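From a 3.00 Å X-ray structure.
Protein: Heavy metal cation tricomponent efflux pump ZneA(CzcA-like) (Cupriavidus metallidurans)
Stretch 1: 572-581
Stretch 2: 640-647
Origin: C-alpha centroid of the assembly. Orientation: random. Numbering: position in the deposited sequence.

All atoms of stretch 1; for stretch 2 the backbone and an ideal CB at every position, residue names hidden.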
# COMPACT_ATOMS: atom_id res chain seq x y z
N GLN C 572 35.37 34.21 -4.25
CA GLN C 572 36.82 34.37 -4.31
C GLN C 572 37.53 33.40 -3.36
O GLN C 572 38.55 32.79 -3.72
CB GLN C 572 37.21 35.81 -4.00
CG GLN C 572 36.49 36.82 -4.88
CD GLN C 572 36.93 38.24 -4.61
OE1 GLN C 572 38.12 38.55 -4.67
NE2 GLN C 572 35.97 39.11 -4.31
N MET C 573 36.99 33.26 -2.16
CA MET C 573 37.56 32.37 -1.18
C MET C 573 37.56 30.94 -1.69
O MET C 573 38.53 30.20 -1.52
CB MET C 573 36.81 32.48 0.15
CG MET C 573 36.99 33.84 0.81
SD MET C 573 36.28 34.00 2.47
CE MET C 573 37.58 33.28 3.47
N ALA C 574 36.46 30.57 -2.35
CA ALA C 574 36.34 29.24 -2.93
C ALA C 574 37.33 29.06 -4.07
O ALA C 574 37.97 28.01 -4.17
CB ALA C 574 34.92 29.00 -3.40
N ASP C 575 37.44 30.07 -4.93
CA ASP C 575 38.45 30.11 -5.99
C ASP C 575 39.83 29.77 -5.44
O ASP C 575 40.54 28.92 -5.98
CB ASP C 575 38.49 31.50 -6.63
CG ASP C 575 37.33 31.75 -7.56
OD1 ASP C 575 36.82 30.77 -8.15
OD2 ASP C 575 36.93 32.93 -7.71
N ASN C 576 40.20 30.45 -4.36
CA ASN C 576 41.49 30.21 -3.74
C ASN C 576 41.61 28.80 -3.18
O ASN C 576 42.64 28.14 -3.34
CB ASN C 576 41.75 31.24 -2.65
CG ASN C 576 41.93 32.63 -3.20
OD1 ASN C 576 41.56 32.92 -4.33
ND2 ASN C 576 42.52 33.51 -2.39
N LEU C 577 40.54 28.33 -2.52
CA LEU C 577 40.53 27.01 -1.90
C LEU C 577 40.83 25.96 -2.94
O LEU C 577 41.67 25.08 -2.76
CB LEU C 577 39.16 26.72 -1.30
CG LEU C 577 38.96 25.28 -0.82
CD1 LEU C 577 39.87 24.99 0.35
CD2 LEU C 577 37.52 25.02 -0.44
N ARG C 578 40.13 26.09 -4.06
CA ARG C 578 40.21 25.17 -5.16
C ARG C 578 41.56 25.26 -5.87
O ARG C 578 42.07 24.27 -6.38
CB ARG C 578 39.07 25.47 -6.12
CG ARG C 578 38.89 24.47 -7.23
CD ARG C 578 37.66 24.83 -8.03
NE ARG C 578 37.74 26.19 -8.57
CZ ARG C 578 37.08 27.23 -8.06
NH1 ARG C 578 36.29 27.07 -7.01
NH2 ARG C 578 37.22 28.43 -8.61
N ALA C 579 42.14 26.46 -5.89
CA ALA C 579 43.46 26.63 -6.50
C ALA C 579 44.56 26.03 -5.62
O ALA C 579 45.64 25.69 -6.11
CB ALA C 579 43.74 28.09 -6.77
N ALA C 580 44.30 25.92 -4.32
CA ALA C 580 45.24 25.29 -3.39
C ALA C 580 45.05 23.78 -3.36
O ALA C 580 45.98 23.04 -3.05
CB ALA C 580 45.08 25.86 -2.00
N THR C 581 43.84 23.33 -3.68
CA THR C 581 43.57 21.90 -3.74
C THR C 581 44.21 21.28 -4.98
O THR C 581 44.66 20.14 -4.95
CB THR C 581 42.05 21.61 -3.71
OG1 THR C 581 41.49 22.18 -2.52
CG2 THR C 581 41.78 20.12 -3.69
N UNK C 640 46.13 27.08 6.04
CA UNK C 640 46.97 28.17 5.56
C UNK C 640 46.20 29.02 4.55
O UNK C 640 46.74 29.96 3.96
CB UNK C 640 48.26 27.62 4.93
N UNK C 641 44.94 28.67 4.34
CA UNK C 641 44.01 29.51 3.61
C UNK C 641 43.17 30.28 4.63
O UNK C 641 42.51 29.68 5.47
CB UNK C 641 43.13 28.68 2.67
N UNK C 642 43.19 31.61 4.55
CA UNK C 642 42.55 32.45 5.57
C UNK C 642 41.02 32.36 5.56
O UNK C 642 40.40 32.55 4.52
CB UNK C 642 42.97 33.91 5.37
N UNK C 643 40.44 32.05 6.72
CA UNK C 643 39.00 32.02 6.88
C UNK C 643 38.37 30.70 6.47
O UNK C 643 37.18 30.48 6.69
CB UNK C 643 38.37 33.16 6.07
N UNK C 644 39.18 29.82 5.90
CA UNK C 644 38.68 28.58 5.30
C UNK C 644 38.74 27.40 6.26
O UNK C 644 39.74 26.69 6.31
CB UNK C 644 39.48 28.25 4.04
N UNK C 645 37.66 27.18 7.01
CA UNK C 645 37.54 25.98 7.83
C UNK C 645 37.03 24.78 7.02
O UNK C 645 35.99 24.87 6.36
CB UNK C 645 36.60 26.25 9.01
N UNK C 646 37.73 23.65 7.09
CA UNK C 646 37.46 22.53 6.19
C UNK C 646 37.13 21.21 6.88
O UNK C 646 37.97 20.63 7.57
CB UNK C 646 38.67 22.32 5.28
N UNK C 647 35.91 20.72 6.66
CA UNK C 647 35.50 19.43 7.17
C UNK C 647 35.81 18.33 6.17
O UNK C 647 35.59 18.52 4.97
CB UNK C 647 34.01 19.44 7.51

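Stretch 1 is a helix. Met573, Leu577 and Ala580 give it a mostly apolar face, so shape and apolar character matter here.

Position 640 lies beyond reach of the helix. Its ideal CB has nothing of stretch 1 within 5.5 Å, so almost any side chain would suit, polar ones included. The deposited residue is Asp640, poorly ordered and without contact here.

At position 641 CA-to-CB points toward the helix. The ideal CB is 5.4 Å from Leu577 CD1, which leaves room for a branched apolar chain. Leucine, isoleucine or methionine could fill the space between Leu577 and Ala580. The residue is Leu641, with chi1 m and chi2 t. Its CD1 lies 3.6 Å from Leu577 CD1 and 3.9 Å from Ala580 CB. Its CD2 lies 3.9 Å from Asn576 O. CD2 is a methyl, so this is packing.

Position 642 points sideways, with no helix atom near its ideal CB. Phi of -68° and psi of 126° suit the second residue of a type II turn, where proline is common, though many residues would fit. It is Pro642. Its CG stays 5.7 Å from Met573 CE, but its backbone O comes within 3.1 Å of Met573 CE.

Position 643 has phi of 85° and psi of -7°. Positive phi alone favours glycine. An ideal CB would also sit 2.7 Å from Met573 CE, a clash. Both arguments give the same answer, Gly643. Its CA lies 3.9 Å from Met573 CE, so the methyl packs against the turn. The turn runs from Leu641 to position 644 and is closed by a weak hydrogen bond from 644 N to Leu641 O, at 3.4 Å.

Position 644 again points toward the helix. Its ideal CB is 4.9 Å from Leu577 CD1 and 5.4 Å from Met573 CE. A small or medium side chain with a methyl would suit, such as valine, threonine or alanine. It is Thr644, with chi1 m. CG2 packs 3.8 Å from Leu577 CD1, and OG1 is 4.4 Å from Met573 CE.

Position 645 begins the strand and is out of reach, so stretch 1 sets no preference. It is Gln645.

Position 646 points toward the helix from farther off. Its extended backbone suits a beta-branched apolar residue. Val646, with chi1 t, brings CG2 to 4.4 Å from Leu577 CD1.

Position 647 is out of reach and unconstrained by the helix. It is Gly647.

Stretch 2 (640-647) DLPGTQVG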
# COMPACT_ATOMS: atom_id res chain seq x y z
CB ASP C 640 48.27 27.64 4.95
CG ASP C 640 49.24 27.12 6.00
OD1 ASP C 640 49.21 25.91 6.30
OD2 ASP C 640 50.03 27.93 6.54
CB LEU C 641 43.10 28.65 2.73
CG LEU C 641 43.70 27.98 1.49
CD1 LEU C 641 42.87 26.80 1.07
CD2 LEU C 641 43.81 28.96 0.33
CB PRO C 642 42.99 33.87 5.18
CG PRO C 642 43.26 33.79 3.72
CD PRO C 642 43.80 32.41 3.47
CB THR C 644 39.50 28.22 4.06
OG1 THR C 644 39.62 29.37 3.21
CG2 THR C 644 38.85 27.09 3.30
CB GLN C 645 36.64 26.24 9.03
CG GLN C 645 37.09 27.39 9.89
CD GLN C 645 36.69 27.21 11.34
OE1 GLN C 645 37.26 26.38 12.05
NE2 GLN C 645 35.69 27.97 11.78
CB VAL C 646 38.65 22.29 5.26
CG1 VAL C 646 38.39 21.09 4.38
CG2 VAL C 646 38.93 23.53 4.43
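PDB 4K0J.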